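Long-range contact in arginase (Trypanosoma brucei brucei, PDB 4RHJ), which is of unknown function but adopts the arginase-deacetylase fold, having evolved without the binuclear manganese cluster of the arginases: residues V136-M150 / P279-P291. Sequence-based numbering, arbitrary orientation.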
ATOM      1  N   VAL A 136     -11.885  30.714   0.765  1.00 26.19           N
ATOM      2  CA  VAL A 136     -12.399  29.343   0.715  1.00 18.46           C
ATOM      3  C   VAL A 136     -11.948  28.626   1.991  1.00 21.12           C
ATOM      4  O   VAL A 136     -10.765  28.371   2.177  1.00 20.36           O
ATOM      5  CB  VAL A 136     -11.895  28.550  -0.530  1.00 17.34           C
ATOM      6  CG1 VAL A 136     -12.119  27.047  -0.362  1.00  9.60           C
ATOM      7  CG2 VAL A 136     -12.557  29.022  -1.798  1.00 17.87           C
ATOM      8  N   PRO A 137     -12.898  28.298   2.878  1.00 18.47           N
ATOM      9  CA  PRO A 137     -12.573  27.636   4.144  1.00 19.51           C
ATOM     10  C   PRO A 137     -12.122  26.182   3.946  1.00 16.15           C
ATOM     11  O   PRO A 137     -12.669  25.478   3.103  1.00 19.10           O
ATOM     12  CB  PRO A 137     -13.894  27.708   4.909  1.00 19.91           C
ATOM     13  CG  PRO A 137     -14.945  27.647   3.804  1.00 10.92           C
ATOM     14  CD  PRO A 137     -14.348  28.349   2.630  1.00 11.95           C
ATOM     15  N   VAL A 138     -11.103  25.759   4.692  1.00 22.18           N
ATOM     16  CA  VAL A 138     -10.681  24.351   4.731  1.00 20.07           C
ATOM     17  C   VAL A 138     -10.441  23.849   6.162  1.00 19.15           C
ATOM     18  O   VAL A 138      -9.489  24.243   6.812  1.00 18.68           O
ATOM     19  CB  VAL A 138      -9.412  24.120   3.943  1.00  8.84           C
ATOM     20  CG1 VAL A 138      -9.240  22.649   3.674  1.00 19.05           C
ATOM     21  CG2 VAL A 138      -9.442  24.896   2.628  1.00 15.39           C
ATOM     22  N   SER A 139     -11.322  22.975   6.625  1.00 15.61           N
ATOM     23  CA  SER A 139     -11.312  22.517   7.993  1.00  9.78           C
ATOM     24  C   SER A 139     -10.684  21.141   8.100  1.00 21.57           C
ATOM     25  O   SER A 139     -11.165  20.180   7.502  1.00 25.94           O
ATOM     26  CB  SER A 139     -12.715  22.481   8.543  1.00 15.03           C
ATOM     27  OG  SER A 139     -12.817  21.504   9.548  1.00 18.92           O
ATOM     28  N   VAL A 140      -9.612  21.059   8.881  1.00 31.46           N
ATOM     29  CA  VAL A 140      -8.768  19.881   8.919  1.00 17.78           C
ATOM     30  C   VAL A 140      -8.753  19.253  10.293  1.00 17.94           C
ATOM     31  O   VAL A 140      -8.382  19.891  11.276  1.00 18.04           O
ATOM     32  CB  VAL A 140      -7.337  20.216   8.487  1.00 12.16           C
ATOM     33  CG1 VAL A 140      -6.417  19.055   8.774  1.00 15.13           C
ATOM     34  CG2 VAL A 140      -7.320  20.568   7.014  1.00 14.71           C
ATOM     35  N   GLY A 141      -9.178  17.991  10.325  1.00 21.71           N
ATOM     36  CA  GLY A 141      -9.245  17.179  11.519  1.00 19.09           C
ATOM     37  C   GLY A 141     -10.667  16.789  11.872  1.00 14.56           C
ATOM     38  O   GLY A 141     -11.607  17.074  11.144  1.00 15.99           O
ATOM     39  N   GLY A 142     -10.823  16.141  13.022  1.00 20.60           N
ATOM     40  CA  GLY A 142     -12.139  15.871  13.547  1.00 23.37           C
ATOM     41  C   GLY A 142     -12.778  14.625  12.978  1.00 28.36           C
ATOM     42  O   GLY A 142     -12.077  13.733  12.494  1.00 20.92           O
ATOM     43  N   ASP A 143     -14.110  14.571  13.023  1.00 17.18           N
ATOM     44  CA  ASP A 143     -14.820  13.364  12.615  1.00 21.55           C
ATOM     45  C   ASP A 143     -15.701  13.568  11.377  1.00 14.21           C
ATOM     46  O   ASP A 143     -16.347  12.638  10.913  1.00 25.21           O
ATOM     47  CB  ASP A 143     -15.658  12.830  13.790  1.00 20.07           C
ATOM     48  CG  ASP A 143     -16.512  13.912  14.455  1.00 14.49           C
ATOM     49  OD1 ASP A 143     -16.617  15.037  13.917  1.00 18.64           O
ATOM     50  OD2 ASP A 143     -17.093  13.634  15.529  1.00 22.02           O
ATOM     51  N   GLY A 144     -15.713  14.765  10.809  1.00 17.38           N
ATOM     52  CA  GLY A 144     -16.552  14.989   9.650  1.00 17.48           C
ATOM     53  C   GLY A 144     -17.745  15.870   9.925  1.00 17.49           C
ATOM     54  O   GLY A 144     -18.465  16.219   9.004  1.00 18.00           O
ATOM     55  N   SER A 145     -17.934  16.231  11.194  1.00 18.21           N
ATOM     56  CA  SER A 145     -18.986  17.167  11.603  1.00 19.97           C
ATOM     57  C   SER A 145     -18.823  18.547  10.993  1.00 24.54           C
ATOM     58  O   SER A 145     -19.803  19.265  10.772  1.00 19.73           O
ATOM     59  CB  SER A 145     -19.005  17.295  13.119  1.00 16.40           C
ATOM     60  OG  SER A 145     -17.690  17.406  13.627  1.00 22.78           O
ATOM     61  N   ALA A 146     -17.574  18.915  10.729  1.00 21.00           N
ATOM     62  CA  ALA A 146     -17.255  20.175  10.066  1.00 22.03           C
ATOM     63  C   ALA A 146     -17.588  20.146   8.581  1.00 29.03           C
ATOM     64  O   ALA A 146     -17.021  20.906   7.803  1.00 30.57           O
ATOM     65  CB  ALA A 146     -15.793  20.516  10.250  1.00 24.47           C
ATOM     66  N   THR A 147     -18.477  19.246   8.176  1.00 22.73           N
ATOM     67  CA  THR A 147     -19.036  19.316   6.836  1.00 15.02           C
ATOM     68  C   THR A 147     -20.356  20.042   6.957  1.00 19.34           C
ATOM     69  O   THR A 147     -20.595  21.024   6.267  1.00 23.33           O
ATOM     70  CB  THR A 147     -19.204  17.930   6.202  1.00 14.71           C
ATOM     71  OG1 THR A 147     -17.916  17.466   5.773  1.00 21.27           O
ATOM     72  CG2 THR A 147     -20.157  17.986   4.991  1.00 16.84           C
ATOM     73  N   LEU A 148     -21.170  19.584   7.896  1.00 21.84           N
ATOM     74  CA  LEU A 148     -22.457  20.185   8.213  1.00 23.25           C
ATOM     75  C   LEU A 148     -22.387  21.703   8.440  1.00 17.22           C
ATOM     76  O   LEU A 148     -23.095  22.458   7.792  1.00 17.09           O
ATOM     77  CB  LEU A 148     -23.036  19.481   9.448  1.00 18.90           C
ATOM     78  CG  LEU A 148     -24.310  19.997  10.109  1.00 26.73           C
ATOM     79  CD1 LEU A 148     -25.434  20.159   9.094  1.00 22.74           C
ATOM     80  CD2 LEU A 148     -24.710  19.046  11.221  1.00 11.17           C
ATOM     81  N   SER A 149     -21.515  22.142   9.346  1.00 27.64           N
ATOM     82  CA  SER A 149     -21.436  23.552   9.746  1.00 22.56           C
ATOM     83  C   SER A 149     -20.998  24.485   8.624  1.00 26.80           C
ATOM     84  O   SER A 149     -21.551  25.568   8.459  1.00 21.17           O
ATOM     85  CB  SER A 149     -20.468  23.717  10.917  1.00 24.32           C
ATOM     86  OG  SER A 149     -20.431  22.554  11.723  1.00 23.02           O
ATOM     87  N   MET A 150     -19.990  24.054   7.868  1.00 24.49           N
ATOM     88  CA  MET A 150     -19.348  24.876   6.837  1.00 28.50           C
ATOM     89  C   MET A 150     -20.237  25.111   5.616  1.00 19.90           C
ATOM     90  O   MET A 150     -20.298  26.224   5.071  1.00 18.43           O
ATOM     91  CB  MET A 150     -18.030  24.228   6.392  1.00 28.05           C
ATOM     92  CG  MET A 150     -16.953  24.138   7.486  1.00 25.19           C
ATOM     93  SD  MET A 150     -15.486  23.245   6.919  1.00 19.03           S
ATOM     94  CE  MET A 150     -14.830  24.378   5.700  1.00 23.01           C
ATOM     95  N   PRO A 279     -17.614  25.532 -10.480  1.00 29.21           N
ATOM     96  CA  PRO A 279     -17.484  26.970 -10.692  1.00 24.24           C
ATOM     97  C   PRO A 279     -16.655  27.567  -9.580  1.00 23.78           C
ATOM     98  O   PRO A 279     -16.164  28.696  -9.692  1.00 26.19           O
ATOM     99  CB  PRO A 279     -18.920  27.455 -10.618  1.00 20.38           C
ATOM    100  CG  PRO A 279     -19.530  26.553  -9.596  1.00 25.38           C
ATOM    101  CD  PRO A 279     -18.884  25.199  -9.810  1.00 26.15           C
ATOM    102  N   LYS A 280     -16.508  26.771  -8.521  1.00 29.66           N
ATOM    103  CA  LYS A 280     -15.896  27.169  -7.259  1.00 30.88           C
ATOM    104  C   LYS A 280     -16.048  26.056  -6.223  1.00 20.85           C
ATOM    105  O   LYS A 280     -16.995  25.273  -6.272  1.00 30.31           O
ATOM    106  CB  LYS A 280     -16.542  28.444  -6.723  1.00 19.00           C
ATOM    107  CG  LYS A 280     -18.050  28.364  -6.679  1.00 16.06           C
ATOM    108  CD  LYS A 280     -18.570  28.782  -5.321  1.00 41.01           C
ATOM    109  CE  LYS A 280     -18.072  27.853  -4.233  1.00 22.88           C
ATOM    110  NZ  LYS A 280     -17.003  28.469  -3.391  1.00 32.83           N
ATOM    111  N   VAL A 281     -15.127  26.007  -5.273  1.00 19.98           N
ATOM    112  CA  VAL A 281     -15.266  25.100  -4.149  1.00 18.91           C
ATOM    113  C   VAL A 281     -15.793  25.861  -2.930  1.00 15.85           C
ATOM    114  O   VAL A 281     -15.287  26.924  -2.607  1.00 19.95           O
ATOM    115  CB  VAL A 281     -13.929  24.406  -3.827  1.00 19.33           C
ATOM    116  CG1 VAL A 281     -14.030  23.585  -2.563  1.00 16.65           C
ATOM    117  CG2 VAL A 281     -13.512  23.535  -4.985  1.00 15.24           C
ATOM    118  N   VAL A 282     -16.832  25.346  -2.277  1.00 23.17           N
ATOM    119  CA  VAL A 282     -17.425  26.073  -1.156  1.00 21.23           C
ATOM    120  C   VAL A 282     -16.617  25.849   0.115  1.00 17.21           C
ATOM    121  O   VAL A 282     -16.632  26.677   1.033  1.00 13.22           O
ATOM    122  CB  VAL A 282     -18.904  25.686  -0.901  1.00 16.87           C
ATOM    123  CG1 VAL A 282     -19.625  25.401  -2.195  1.00 12.63           C
ATOM    124  CG2 VAL A 282     -19.015  24.536   0.036  1.00 14.59           C
ATOM    125  N   GLY A 283     -15.883  24.746   0.146  1.00 17.90           N
ATOM    126  CA  GLY A 283     -15.082  24.412   1.302  1.00 15.75           C
ATOM    127  C   GLY A 283     -14.638  22.968   1.296  1.00 24.89           C
ATOM    128  O   GLY A 283     -15.122  22.161   0.510  1.00 27.78           O
ATOM    129  N   ILE A 284     -13.696  22.655   2.180  1.00 25.05           N
ATOM    130  CA  ILE A 284     -13.069  21.335   2.248  1.00 26.32           C
ATOM    131  C   ILE A 284     -12.869  20.885   3.703  1.00  9.03           C
ATOM    132  O   ILE A 284     -12.292  21.599   4.515  1.00 16.30           O
ATOM    133  CB  ILE A 284     -11.696  21.317   1.519  1.00 18.06           C
ATOM    134  CG1 ILE A 284     -11.832  21.747   0.055  1.00 10.08           C
ATOM    135  CG2 ILE A 284     -11.046  19.929   1.586  1.00 15.59           C
ATOM    136  CD1 ILE A 284     -10.518  21.988  -0.604  1.00 13.70           C
ATOM    137  N   ASP A 285     -13.355  19.696   4.014  1.00  9.52           N
ATOM    138  CA  ASP A 285     -13.225  19.144   5.346  1.00 15.32           C
ATOM    139  C   ASP A 285     -12.479  17.845   5.266  1.00 12.48           C
ATOM    140  O   ASP A 285     -12.992  16.850   4.746  1.00 17.27           O
ATOM    141  CB  ASP A 285     -14.588  18.905   6.023  1.00 19.17           C
ATOM    142  CG  ASP A 285     -14.448  18.301   7.429  1.00 15.63           C
ATOM    143  OD1 ASP A 285     -13.410  18.533   8.085  1.00 25.09           O
ATOM    144  OD2 ASP A 285     -15.370  17.603   7.880  1.00 17.77           O
ATOM    145  N   VAL A 286     -11.264  17.842   5.779  1.00 12.81           N
ATOM    146  CA  VAL A 286     -10.520  16.601   5.781  1.00 19.40           C
ATOM    147  C   VAL A 286     -10.423  16.056   7.197  1.00 15.99           C
ATOM    148  O   VAL A 286      -9.778  16.656   8.048  1.00 16.55           O
ATOM    149  CB  VAL A 286      -9.132  16.778   5.178  1.00 13.00           C
ATOM    150  CG1 VAL A 286      -8.576  15.428   4.799  1.00 13.95           C
ATOM    151  CG2 VAL A 286      -9.221  17.661   3.942  1.00  8.96           C
ATOM    152  N   TYR A 287     -11.052  14.896   7.412  1.00 20.65           N
ATOM    153  CA  TYR A 287     -11.333  14.337   8.734  1.00 14.06           C
ATOM    154  C   TYR A 287     -11.089  12.835   8.813  1.00 15.20           C
ATOM    155  O   TYR A 287     -10.671  12.221   7.839  1.00 15.35           O
ATOM    156  CB  TYR A 287     -12.782  14.619   9.109  1.00 16.73           C
ATOM    157  CG  TYR A 287     -13.806  13.993   8.175  1.00 15.01           C
ATOM    158  CD1 TYR A 287     -14.213  14.641   7.010  1.00 13.81           C
ATOM    159  CD2 TYR A 287     -14.374  12.763   8.469  1.00 13.88           C
ATOM    160  CE1 TYR A 287     -15.164  14.075   6.173  1.00 12.32           C
ATOM    161  CE2 TYR A 287     -15.315  12.198   7.651  1.00 20.15           C
ATOM    162  CZ  TYR A 287     -15.711  12.845   6.497  1.00 12.81           C
ATOM    163  OH  TYR A 287     -16.655  12.255   5.671  1.00 21.18           O
ATOM    164  N   GLY A 288     -11.363  12.244   9.974  1.00 12.72           N
ATOM    165  CA  GLY A 288     -11.258  10.797  10.134  1.00 19.37           C
ATOM    166  C   GLY A 288      -9.962  10.290  10.730  1.00 18.67           C
ATOM    167  O   GLY A 288      -9.788   9.092  10.936  1.00 21.00           O
ATOM    168  N   TYR A 289      -9.057  11.217  11.023  1.00 15.84           N
ATOM    169  CA  TYR A 289      -7.719  10.894  11.454  1.00 22.19           C
ATOM    170  C   TYR A 289      -7.576  11.025  12.965  1.00 16.30           C
ATOM    171  O   TYR A 289      -7.933  12.027  13.568  1.00 15.75           O
ATOM    172  CB  TYR A 289      -6.702  11.792  10.727  1.00 27.90           C
ATOM    173  CG  TYR A 289      -5.351  11.856  11.394  1.00 18.80           C
ATOM    174  CD1 TYR A 289      -4.472  10.781  11.339  1.00  9.80           C
ATOM    175  CD2 TYR A 289      -4.960  12.986  12.109  1.00 27.76           C
ATOM    176  CE1 TYR A 289      -3.237  10.842  11.971  1.00 15.47           C
ATOM    177  CE2 TYR A 289      -3.712  13.054  12.744  1.00 29.47           C
ATOM    178  CZ  TYR A 289      -2.855  11.975  12.665  1.00 15.09           C
ATOM    179  OH  TYR A 289      -1.621  12.026  13.282  1.00 17.16           O
ATOM    180  N   ASN A 290      -7.043   9.978  13.566  1.00 17.53           N
ATOM    181  CA  ASN A 290      -6.868   9.922  15.002  1.00 19.81           C
ATOM    182  C   ASN A 290      -5.495   9.336  15.293  1.00 17.50           C
ATOM    183  O   ASN A 290      -5.248   8.164  15.029  1.00 14.82           O
ATOM    184  CB  ASN A 290      -7.986   9.097  15.647  1.00  8.67           C
ATOM    185  CG  ASN A 290      -7.837   8.972  17.158  1.00 12.78           C
ATOM    186  OD1 ASN A 290      -6.798   9.279  17.724  1.00 14.30           O
ATOM    187  ND2 ASN A 290      -8.879   8.473  17.808  1.00 16.63           N
ATOM    188  N   PRO A 291      -4.602  10.169  15.848  1.00 20.89           N
ATOM    189  CA  PRO A 291      -3.187   9.862  16.079  1.00 20.43           C
ATOM    190  C   PRO A 291      -3.002   8.538  16.791  1.00 11.37           C
ATOM    191  O   PRO A 291      -2.026   7.842  16.530  1.00 13.31           O
ATOM    192  CB  PRO A 291      -2.714  11.026  16.953  1.00 17.32           C
ATOM    193  CG  PRO A 291      -3.970  11.646  17.488  1.00 15.47           C
ATOM    194  CD  PRO A 291      -4.963  11.475  16.411  1.00 14.61           C
TER
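Ile284 O accepts the backbone N-H of Ser139 at 2.7 Å, and the CA-H of Val138 approaches the same oxygen. This bond belongs to a ladder joining parallel strands 136-140 and 281-287 at the middle of the arginase-deacetylase sheet. Ile284 N reaches back to Pro137 O, Val286 N to Ser139 O, and Gly141 N to Val286 O at 2.7 Å. Beyond the strand ends, Gly288 N extends the pairing to Gly142 O (3.0 Å).

On one face, Val138 CG1 lies alongside Ile284 CB at 3.5 Å, while Val140 and Val286 face helix 303-316. On the other, Asp285 projects toward the turn that leads into helix 148-157. With CG anti to the backbone N (chi1 179°), the carboxylate reaches across between Ser139 and the turn at Ala146 and Thr147. OD1 receives a weak bond from Ser139 OG, and OD2 lies 3.3 Å from Thr147 OG1, at best a weak bond, since that hydroxyl is hydrogen-bonded to Ser242 OG. Just before the type I turn from Gly144 to Thr147, Asp143 OD1 accepts Ser145 N in an Asx turn and Ser145 OG at 2.6 Å.

Tyr287 OH is hydrogen-bonded to His167 NE2, and the tyrosine side chain touches Asp244, which binds manganese in another structure of this protein, though no metal is bound here. Its chi1 of 62° places CG between the backbone N and carbonyl carbon, turning a ring face to Gly144, whose CA lies 3.3 Å from the centroid in a CH-pi contact.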